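Local coordinates for protein CaaX farnesyltransferase alpha subunit Ram2 (Aspergillus fumigatus, PDB 4L9P) that forms one subunit of a two-chain enzyme that probably attaches farnesyl, and as a family member perhaps also geranylgeranyl, groups to CAAX proteins, at residues V171-I183 with H202-F216. The protein carries 1 engineered substitution. Numbering follows the deposited sequence.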
loop_
_atom_site.group_PDB
_atom_site.type_symbol
_atom_site.label_atom_id
_atom_site.label_comp_id
_atom_site.label_asym_id
_atom_site.label_seq_id
_atom_site.Cartn_x
_atom_site.Cartn_y
_atom_site.Cartn_z
ATOM N N VAL A 171 -2.403 -22.354 3.662
ATOM C CA VAL A 171 -2.083 -23.306 2.603
ATOM C C VAL A 171 -0.615 -23.696 2.611
ATOM O O VAL A 171 -0.303 -24.904 2.484
ATOM C CB VAL A 171 -2.501 -22.725 1.226
ATOM C CG1 VAL A 171 -1.922 -23.574 0.088
ATOM C CG2 VAL A 171 -3.998 -22.632 1.148
ATOM N N ARG A 172 0.289 -22.759 2.766
ATOM C CA ARG A 172 1.694 -23.126 2.793
ATOM C C ARG A 172 2.008 -23.937 4.038
ATOM O O ARG A 172 2.758 -24.933 3.970
ATOM C CB ARG A 172 2.539 -21.860 2.748
ATOM C CG ARG A 172 3.998 -22.168 2.674
ATOM C CD ARG A 172 4.797 -20.864 2.436
ATOM N NE ARG A 172 6.235 -21.129 2.365
ATOM C CZ ARG A 172 6.864 -21.417 1.220
ATOM N NH1 ARG A 172 6.144 -21.575 0.083
ATOM N NH2 ARG A 172 8.170 -21.632 1.234
ATOM N N HIS A 173 1.442 -23.562 5.178
ATOM C CA HIS A 173 1.791 -24.200 6.448
ATOM C C HIS A 173 1.345 -25.645 6.492
ATOM O O HIS A 173 2.136 -26.526 6.909
ATOM C CB HIS A 173 1.148 -23.436 7.584
ATOM C CG HIS A 173 1.487 -23.982 8.927
ATOM N ND1 HIS A 173 2.704 -23.728 9.526
ATOM C CD2 HIS A 173 0.759 -24.730 9.812
ATOM C CE1 HIS A 173 2.720 -24.306 10.721
ATOM N NE2 HIS A 173 1.559 -24.938 10.916
ATOM N N PHE A 174 0.112 -25.922 6.102
ATOM C CA PHE A 174 -0.426 -27.303 6.139
ATOM C C PHE A 174 -0.315 -28.022 4.789
ATOM O O PHE A 174 -0.792 -29.137 4.617
ATOM C CB PHE A 174 -1.862 -27.262 6.619
ATOM C CG PHE A 174 -1.989 -26.958 8.084
ATOM C CD1 PHE A 174 -1.388 -27.775 9.060
ATOM C CD2 PHE A 174 -2.774 -25.889 8.491
ATOM C CE1 PHE A 174 -1.540 -27.479 10.410
ATOM C CE2 PHE A 174 -2.925 -25.577 9.848
ATOM C CZ PHE A 174 -2.317 -26.413 10.839
ATOM N N LYS A 175 0.350 -27.375 3.837
ATOM C CA LYS A 175 0.651 -27.964 2.505
ATOM C C LYS A 175 -0.667 -28.342 1.782
ATOM O O LYS A 175 -0.887 -29.485 1.371
ATOM C CB LYS A 175 1.613 -29.198 2.603
ATOM C CG LYS A 175 2.927 -28.785 3.285
ATOM C CD LYS A 175 3.993 -29.937 3.217
ATOM C CE LYS A 175 5.253 -29.576 4.007
ATOM N NZ LYS A 175 5.955 -28.368 3.437
ATOM N N LEU A 176 -1.510 -27.334 1.614
ATOM C CA LEU A 176 -2.883 -27.517 1.125
ATOM C C LEU A 176 -3.061 -27.200 -0.360
ATOM O O LEU A 176 -4.185 -27.076 -0.828
ATOM C CB LEU A 176 -3.869 -26.694 1.957
ATOM C CG LEU A 176 -3.790 -26.921 3.458
ATOM C CD1 LEU A 176 -4.813 -25.969 4.094
ATOM C CD2 LEU A 176 -4.112 -28.374 3.769
ATOM N N TRP A 177 -1.971 -27.061 -1.131
ATOM C CA TRP A 177 -2.115 -26.607 -2.545
ATOM C C TRP A 177 -3.057 -27.519 -3.299
ATOM O O TRP A 177 -3.858 -27.017 -4.116
ATOM C CB TRP A 177 -0.796 -26.536 -3.278
ATOM C CG TRP A 177 0.178 -25.574 -2.705
ATOM C CD1 TRP A 177 0.315 -24.247 -3.039
ATOM C CD2 TRP A 177 1.196 -25.852 -1.746
ATOM N NE1 TRP A 177 1.340 -23.675 -2.324
ATOM C CE2 TRP A 177 1.881 -24.635 -1.503
ATOM C CE3 TRP A 177 1.586 -26.995 -1.037
ATOM C CZ2 TRP A 177 2.963 -24.543 -0.650
ATOM C CZ3 TRP A 177 2.671 -26.895 -0.180
ATOM C CH2 TRP A 177 3.339 -25.666 0.014
ATOM N N ASP A 178 -3.013 -28.831 -3.011
ATOM C CA ASP A 178 -3.868 -29.798 -3.743
ATOM C C ASP A 178 -5.066 -30.257 -2.926
ATOM O O ASP A 178 -5.808 -31.196 -3.312
ATOM C CB ASP A 178 -3.060 -31.026 -4.173
ATOM C CG ASP A 178 -1.982 -30.663 -5.217
ATOM O OD1 ASP A 178 -2.187 -29.675 -5.998
ATOM O OD2 ASP A 178 -0.912 -31.284 -5.213
ATOM N N HIS A 179 -5.300 -29.561 -1.803
ATOM C CA HIS A 179 -6.473 -29.941 -0.948
ATOM C C HIS A 179 -7.755 -29.511 -1.676
ATOM O O HIS A 179 -7.886 -28.342 -2.067
ATOM C CB HIS A 179 -6.311 -29.243 0.393
ATOM C CG HIS A 179 -7.346 -29.593 1.416
ATOM N ND1 HIS A 179 -8.690 -29.229 1.343
ATOM C CD2 HIS A 179 -7.194 -30.296 2.571
ATOM C CE1 HIS A 179 -9.308 -29.688 2.429
ATOM N NE2 HIS A 179 -8.413 -30.335 3.177
ATOM N N PRO A 180 -8.770 -30.369 -1.808
ATOM C CA PRO A 180 -9.868 -30.041 -2.716
ATOM C C PRO A 180 -10.715 -28.899 -2.185
ATOM O O PRO A 180 -11.337 -28.208 -3.025
ATOM C CB PRO A 180 -10.710 -31.322 -2.771
ATOM C CG PRO A 180 -10.143 -32.195 -1.743
ATOM C CD PRO A 180 -8.770 -31.809 -1.397
ATOM N N ARG A 181 -10.727 -28.643 -0.873
ATOM C CA ARG A 181 -11.547 -27.482 -0.404
ATOM C C ARG A 181 -10.928 -26.158 -0.813
ATOM O O ARG A 181 -11.635 -25.165 -0.901
ATOM C CB ARG A 181 -11.763 -27.484 1.095
ATOM C CG ARG A 181 -12.935 -28.385 1.505
ATOM C CD ARG A 181 -14.296 -27.792 1.059
ATOM N NE ARG A 181 -14.452 -26.458 1.667
ATOM C CZ ARG A 181 -14.753 -26.207 2.941
ATOM N NH1 ARG A 181 -15.014 -27.202 3.826
ATOM N NH2 ARG A 181 -14.793 -24.979 3.384
ATOM N N GLU A 182 -9.614 -26.131 -1.059
ATOM C CA GLU A 182 -9.022 -24.839 -1.457
ATOM C C GLU A 182 -9.529 -24.479 -2.839
ATOM O O GLU A 182 -10.009 -23.337 -3.041
ATOM C CB GLU A 182 -7.491 -24.934 -1.432
ATOM C CG GLU A 182 -6.915 -24.965 0.005
ATOM C CD GLU A 182 -7.369 -23.783 0.850
ATOM O OE1 GLU A 182 -7.268 -22.641 0.334
ATOM O OE2 GLU A 182 -7.853 -23.938 1.985
ATOM N N ILE A 183 -9.444 -25.374 -3.801
ATOM C CA ILE A 183 -9.990 -25.091 -5.121
ATOM C C ILE A 183 -11.504 -24.964 -5.091
ATOM O O ILE A 183 -12.059 -24.088 -5.766
ATOM C CB ILE A 183 -9.455 -26.074 -6.166
ATOM C CG1 ILE A 183 -9.625 -25.525 -7.546
ATOM C CG2 ILE A 183 -10.053 -27.504 -6.013
ATOM C CD1 ILE A 183 -8.524 -24.342 -7.806
ATOM N N HIS A 202 -5.641 -16.277 -5.296
ATOM C CA HIS A 202 -5.426 -17.508 -4.492
ATOM C C HIS A 202 -5.382 -18.692 -5.432
ATOM O O HIS A 202 -4.578 -19.630 -5.214
ATOM C CB HIS A 202 -6.571 -17.640 -3.498
ATOM C CG HIS A 202 -6.305 -18.674 -2.431
ATOM N ND1 HIS A 202 -5.415 -18.429 -1.405
ATOM C CD2 HIS A 202 -6.829 -19.910 -2.208
ATOM C CE1 HIS A 202 -5.383 -19.478 -0.609
ATOM N NE2 HIS A 202 -6.212 -20.395 -1.091
ATOM N N ARG A 203 -6.164 -18.692 -6.513
ATOM C CA ARG A 203 -6.122 -19.814 -7.494
ATOM C C ARG A 203 -4.708 -19.935 -8.074
ATOM O O ARG A 203 -4.194 -21.048 -8.235
ATOM C CB ARG A 203 -7.115 -19.578 -8.645
ATOM C CG ARG A 203 -7.263 -20.869 -9.504
ATOM C CD ARG A 203 -8.230 -20.595 -10.719
ATOM N NE ARG A 203 -8.361 -21.869 -11.401
ATOM C CZ ARG A 203 -9.332 -22.753 -11.203
ATOM N NH1 ARG A 203 -10.396 -22.465 -10.421
ATOM N NH2 ARG A 203 -9.231 -23.943 -11.800
ATOM N N TYR A 204 -4.108 -18.791 -8.404
ATOM C CA TYR A 204 -2.756 -18.849 -8.959
ATOM C C TYR A 204 -1.781 -19.495 -7.930
ATOM O O TYR A 204 -0.948 -20.350 -8.275
ATOM C CB TYR A 204 -2.259 -17.438 -9.343
ATOM C CG TYR A 204 -0.876 -17.541 -9.971
ATOM C CD1 TYR A 204 0.303 -17.531 -9.185
ATOM C CD2 TYR A 204 -0.731 -17.611 -11.373
ATOM C CE1 TYR A 204 1.573 -17.644 -9.767
ATOM C CE2 TYR A 204 0.533 -17.700 -11.968
ATOM C CZ TYR A 204 1.679 -17.752 -11.149
ATOM O OH TYR A 204 2.936 -17.878 -11.725
ATOM N N MET A 205 -1.884 -19.123 -6.672
ATOM C CA MET A 205 -1.032 -19.747 -5.677
ATOM C C MET A 205 -1.248 -21.268 -5.632
ATOM O O MET A 205 -0.273 -22.064 -5.606
ATOM C CB MET A 205 -1.357 -19.182 -4.335
ATOM C CG MET A 205 -0.414 -19.701 -3.255
ATOM S SD MET A 205 -1.288 -20.606 -2.011
ATOM C CE MET A 205 -2.940 -20.338 -2.228
ATOM N N LEU A 206 -2.515 -21.693 -5.642
ATOM C CA LEU A 206 -2.787 -23.146 -5.512
ATOM C C LEU A 206 -2.202 -23.864 -6.696
ATOM O O LEU A 206 -1.686 -24.983 -6.535
ATOM C CB LEU A 206 -4.304 -23.383 -5.514
ATOM C CG LEU A 206 -5.052 -22.836 -4.297
ATOM C CD1 LEU A 206 -6.559 -23.053 -4.469
ATOM C CD2 LEU A 206 -4.558 -23.454 -2.967
ATOM N N ARG A 207 -2.313 -23.298 -7.892
ATOM C CA ARG A 207 -1.931 -24.036 -9.103
ATOM C C ARG A 207 -0.477 -23.858 -9.527
ATOM O O ARG A 207 0.138 -24.820 -10.039
ATOM C CB ARG A 207 -2.851 -23.666 -10.259
ATOM C CG ARG A 207 -4.332 -24.086 -10.035
ATOM C CD ARG A 207 -4.443 -25.577 -10.109
ATOM N NE ARG A 207 -5.805 -26.026 -10.347
ATOM C CZ ARG A 207 -6.397 -26.965 -9.609
ATOM N NH1 ARG A 207 -5.771 -27.439 -8.512
ATOM N NH2 ARG A 207 -7.622 -27.368 -9.931
ATOM N N PHE A 208 0.058 -22.655 -9.318
ATOM C CA PHE A 208 1.328 -22.260 -9.921
ATOM C C PHE A 208 2.261 -21.690 -8.914
ATOM O O PHE A 208 3.404 -21.414 -9.263
ATOM C CB PHE A 208 1.087 -21.298 -11.113
ATOM C CG PHE A 208 0.326 -21.948 -12.203
ATOM C CD1 PHE A 208 0.945 -22.922 -12.956
ATOM C CD2 PHE A 208 -1.032 -21.689 -12.390
ATOM C CE1 PHE A 208 0.252 -23.596 -13.936
ATOM C CE2 PHE A 208 -1.738 -22.329 -13.402
ATOM C CZ PHE A 208 -1.080 -23.313 -14.160
ATOM N N GLY A 209 1.830 -21.516 -7.667
ATOM C CA GLY A 209 2.745 -20.935 -6.688
ATOM C C GLY A 209 3.860 -21.862 -6.240
ATOM O O GLY A 209 3.687 -23.080 -6.224
ATOM N N PRO A 210 5.033 -21.320 -5.890
ATOM C CA PRO A 210 6.139 -22.216 -5.484
ATOM C C PRO A 210 5.831 -22.957 -4.188
ATOM O O PRO A 210 5.245 -22.395 -3.269
ATOM C CB PRO A 210 7.331 -21.261 -5.292
ATOM C CG PRO A 210 6.849 -19.891 -5.690
ATOM C CD PRO A 210 5.398 -19.906 -6.019
ATOM N N ARG A 211 6.284 -24.188 -4.088
ATOM C CA ARG A 211 5.954 -25.005 -2.943
ATOM C C ARG A 211 7.186 -25.520 -2.203
ATOM O O ARG A 211 7.035 -26.226 -1.209
ATOM C CB ARG A 211 5.120 -26.223 -3.406
ATOM C CG ARG A 211 3.827 -25.903 -4.174
ATOM C CD ARG A 211 3.114 -27.217 -4.529
ATOM N NE ARG A 211 1.933 -26.992 -5.382
ATOM C CZ ARG A 211 1.054 -27.955 -5.659
ATOM N NH1 ARG A 211 1.250 -29.203 -5.149
ATOM N NH2 ARG A 211 -0.011 -27.684 -6.426
ATOM N N ASP A 212 8.389 -25.226 -2.683
ATOM C CA ASP A 212 9.573 -25.842 -2.105
ATOM C C ASP A 212 9.775 -25.328 -0.679
ATOM O O ASP A 212 10.021 -24.133 -0.480
ATOM C CB ASP A 212 10.754 -25.495 -2.991
ATOM C CG ASP A 212 12.041 -26.196 -2.565
ATOM O OD1 ASP A 212 12.138 -26.734 -1.441
ATOM O OD2 ASP A 212 12.967 -26.206 -3.390
ATOM N N GLU A 213 9.729 -26.220 0.312
ATOM C CA GLU A 213 9.764 -25.738 1.690
ATOM C C GLU A 213 11.162 -25.264 2.088
ATOM O O GLU A 213 11.316 -24.558 3.081
ATOM C CB GLU A 213 9.223 -26.796 2.659
ATOM C CG GLU A 213 10.203 -27.862 2.987
ATOM C CD GLU A 213 9.615 -28.924 3.890
ATOM O OE1 GLU A 213 8.440 -28.786 4.337
ATOM O OE2 GLU A 213 10.349 -29.904 4.142
ATOM N N ASN A 214 12.158 -25.599 1.271
ATOM C CA ASN A 214 13.529 -25.163 1.492
ATOM C C ASN A 214 13.866 -23.809 0.883
ATOM O O ASN A 214 14.994 -23.358 0.959
ATOM C CB ASN A 214 14.494 -26.212 0.962
ATOM C CG ASN A 214 14.382 -27.518 1.714
ATOM O OD1 ASN A 214 14.315 -27.530 2.965
ATOM N ND2 ASN A 214 14.362 -28.640 0.969
ATOM N N GLU A 215 12.891 -23.150 0.273
ATOM C CA GLU A 215 13.111 -21.809 -0.255
ATOM C C GLU A 215 12.200 -20.836 0.524
ATOM O O GLU A 215 11.169 -21.237 1.031
ATOM C CB GLU A 215 12.658 -21.773 -1.714
ATOM C CG GLU A 215 13.393 -22.748 -2.618
ATOM C CD GLU A 215 14.895 -22.460 -2.808
ATOM O OE1 GLU A 215 15.603 -23.344 -3.360
ATOM O OE2 GLU A 215 15.390 -21.377 -2.403
ATOM N N PHE A 216 12.569 -19.571 0.592
ATOM C CA PHE A 216 11.680 -18.561 1.153
ATOM C C PHE A 216 10.433 -18.464 0.278
ATOM O O PHE A 216 10.471 -18.686 -0.943
ATOM C CB PHE A 216 12.392 -17.208 1.116
ATOM C CG PHE A 216 13.589 -17.131 2.008
ATOM C CD1 PHE A 216 13.489 -17.487 3.339
ATOM C CD2 PHE A 216 14.815 -16.694 1.514
ATOM C CE1 PHE A 216 14.636 -17.402 4.209
ATOM C CE2 PHE A 216 15.962 -16.630 2.372
ATOM C CZ PHE A 216 15.851 -16.973 3.698
HETATM O O HOH W 1 8.591 -22.105 -1.543
HETATM O O HOH W 2 2.798 -21.152 -3.004
HETATM O O HOH W 3 -3.413 -27.161 -7.102
#
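Trp-177 lies under the outstretched side chain of Arg-211, whose CG sits over the indole, 3.6 Å from the centroid of the five-membered ring, a CH-pi contact. CG stands anti to the carbonyl carbon (chi1 -57°) and the chain, extended to NE, crosses this face with its guanidinium only 8° from the ring plane; CZ ends above Trp-177 CB. From there the guanidinium grips Asp-178 end-on: NH1 bonds OD2 at 3.0 Å and NH2 bonds OD1 at 3.0 Å, both from above the carboxylate plane. A longer, bent bond from NH2 to Leu-206 O adds to the restraint. Val-171 CG1 touches the opposite indole face near its rim and meets Met-205 SD at 3.7 Å. Water 2 accepts a hydrogen bond from Trp-177 NE1 and donates one to Pro-210 O. Toward the start of helix 197-208, buried His-202 NE2 donates to Glu-182 OE1 at 2.9 Å, nearly in the imidazole plane; Arg-167 and Gln-147 hold OE2. Leu-206 packs its methyls on Glu-182 CB, while Ile-183 CD1 rests on the guanidinium faces of Arg-203 and Arg-207, both paired with Glu-244. Such packing of the turn between helices 161-174 and 180-192 on the end of helix 197-208 is typical of the alpha-alpha superhelix of prenyltransferase alpha subunits.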